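PDB 1RLH: adenosine monophosphate-protein transferase from Thermoplasma acidophilum, which is of unconfirmed function but probably acts on adenosine-containing nucleotides, as expected of an adenosine-specific kinase relative. Local coordinates for residues Ser64-Arg67 with Leu68-Asp72. Sequence-based numbering, arbitrary orientation.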
loop_
_atom_site.group_PDB
_atom_site.type_symbol
_atom_site.label_atom_id
_atom_site.label_comp_id
_atom_site.label_asym_id
_atom_site.label_seq_id
_atom_site.Cartn_x
_atom_site.Cartn_y
_atom_site.Cartn_z
ATOM N N SER A 64 4.382 6.868 -14.372
ATOM C CA SER A 64 4.770 7.343 -15.694
ATOM C C SER A 64 6.255 7.072 -15.884
ATOM O O SER A 64 6.886 6.433 -15.046
ATOM C CB SER A 64 4.505 8.843 -15.819
ATOM O OG SER A 64 5.290 9.566 -14.883
ATOM N N GLY A 65 6.816 7.572 -16.980
ATOM C CA GLY A 65 8.226 7.350 -17.235
ATOM C C GLY A 65 8.520 5.869 -17.360
ATOM O O GLY A 65 7.923 5.187 -18.188
ATOM N N ASP A 66 9.430 5.367 -16.530
ATOM C CA ASP A 66 9.797 3.955 -16.563
ATOM C C ASP A 66 8.656 3.040 -16.122
ATOM O O ASP A 66 8.641 1.861 -16.466
ATOM C CB ASP A 66 11.019 3.700 -15.675
ATOM C CG ASP A 66 12.263 4.417 -16.166
ATOM O OD1 ASP A 66 12.205 5.053 -17.240
ATOM O OD2 ASP A 66 13.302 4.344 -15.476
ATOM N N ARG A 67 7.711 3.582 -15.355
ATOM C CA ARG A 67 6.565 2.808 -14.872
ATOM C C ARG A 67 6.991 1.526 -14.155
ATOM O O ARG A 67 6.363 0.477 -14.305
ATOM C CB ARG A 67 5.637 2.453 -16.037
ATOM C CG ARG A 67 4.942 3.659 -16.664
ATOM C CD ARG A 67 4.211 3.282 -17.946
ATOM N NE ARG A 67 3.241 2.207 -17.747
ATOM C CZ ARG A 67 2.509 1.679 -18.725
ATOM N NH1 ARG A 67 2.642 2.127 -19.968
ATOM N NH2 ARG A 67 1.645 0.705 -18.468
ATOM N N LEU A 68 8.055 1.615 -13.366
ATOM C CA LEU A 68 8.545 0.449 -12.647
ATOM C C LEU A 68 8.092 0.409 -11.193
ATOM O O LEU A 68 7.825 1.441 -10.590
ATOM C CB LEU A 68 10.078 0.424 -12.680
ATOM C CG LEU A 68 10.747 0.266 -14.047
ATOM C CD1 LEU A 68 12.264 0.380 -13.891
ATOM C CD2 LEU A 68 10.360 -1.082 -14.640
ATOM N N ILE A 69 7.991 -0.797 -10.646
ATOM C CA ILE A 69 7.649 -0.953 -9.244
ATOM C C ILE A 69 8.982 -0.648 -8.570
ATOM O O ILE A 69 10.004 -1.259 -8.900
ATOM C CB ILE A 69 7.213 -2.401 -8.913
ATOM C CG1 ILE A 69 5.853 -2.691 -9.563
ATOM C CG2 ILE A 69 7.147 -2.600 -7.401
ATOM C CD1 ILE A 69 5.288 -4.072 -9.247
ATOM N N ARG A 70 8.975 0.316 -7.660
ATOM C CA ARG A 70 10.180 0.732 -6.951
ATOM C C ARG A 70 10.110 0.227 -5.514
ATOM O O ARG A 70 9.022 0.075 -4.959
ATOM C CB ARG A 70 10.278 2.259 -6.964
ATOM C CG ARG A 70 10.190 2.875 -8.358
ATOM C CD ARG A 70 11.436 2.581 -9.178
ATOM N NE ARG A 70 11.396 3.211 -10.495
ATOM C CZ ARG A 70 12.462 3.381 -11.271
ATOM N NH1 ARG A 70 13.656 2.976 -10.856
ATOM N NH2 ARG A 70 12.340 3.945 -12.464
ATOM N N TYR A 71 11.262 -0.023 -4.900
ATOM C CA TYR A 71 11.254 -0.539 -3.539
ATOM C C TYR A 71 12.478 -0.175 -2.714
ATOM O O TYR A 71 13.495 0.271 -3.240
ATOM C CB TYR A 71 11.103 -2.064 -3.575
ATOM C CG TYR A 71 12.292 -2.776 -4.188
ATOM C CD1 TYR A 71 13.421 -3.077 -3.423
ATOM C CD2 TYR A 71 12.306 -3.114 -5.541
ATOM C CE1 TYR A 71 14.538 -3.697 -3.995
ATOM C CE2 TYR A 71 13.417 -3.733 -6.119
ATOM C CZ TYR A 71 14.525 -4.019 -5.341
ATOM O OH TYR A 71 15.623 -4.629 -5.908
ATOM N N ASP A 72 12.354 -0.382 -1.408
ATOM C CA ASP A 72 13.417 -0.122 -0.444
ATOM C C ASP A 72 13.035 -0.913 0.803
ATOM O O ASP A 72 11.900 -1.374 0.925
ATOM C CB ASP A 72 13.510 1.371 -0.106
ATOM C CG ASP A 72 14.552 2.105 -0.943
ATOM O OD1 ASP A 72 15.731 1.697 -0.924
ATOM O OD2 ASP A 72 14.195 3.099 -1.615
#
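Asp66 and Arg70 join by a salt bridge across the exit of a beta hairpin, where the loop after strand 55-61 turns back into strand 69-73, an outermost strand of the five-stranded antiparallel sheet. The reversal is a type II' beta turn from Ser64 to Arg67, closed by Arg67 N donating to Ser64 O at 3.0 Å. Gly65 takes the first corner with a positive phi. The hydrogen bond within the bridge is weak: Arg70 NH2 reaches Asp66 OD2 at 3.2 Å, with an N-H...OD2 angle of 130°. OD2 sits at the guanidinium edge, near its plane, and the carboxylate is turned by 26° from that plane. A bend at chi2 (-70°) swings the Arg70 chain back toward the turn and brings NH2 within 3.5 Å of Asp66 CB as well. The stronger polar partner of Arg70 is Glu62, at the start of the same loop; NH2 thus has two carboxylate partners, which would be expected to stabilise its positive charge. Glu62 OE1 also accepts from Leu68 N, so one carboxylate oxygen serves both a backbone donor and the arginine. Further along, Arg70 pairs with Phe60 and Asp72 with Ile58 through backbone hydrogen bonds, which zip the edge strand onto strand 55-61. On the other face of this strand from Arg70, Ile69 packs on Ile86 and Arg87 of helix 76-89. Leu68, a surface leucine between Asp66 and Arg70 in sequence, gives the bridge an apolar flank: its CG rests 3.8 Å from Asp66 CB, while CD1 stands 3.8 Å above one face of the Arg70 guanidinium, displaced from the middle of the group.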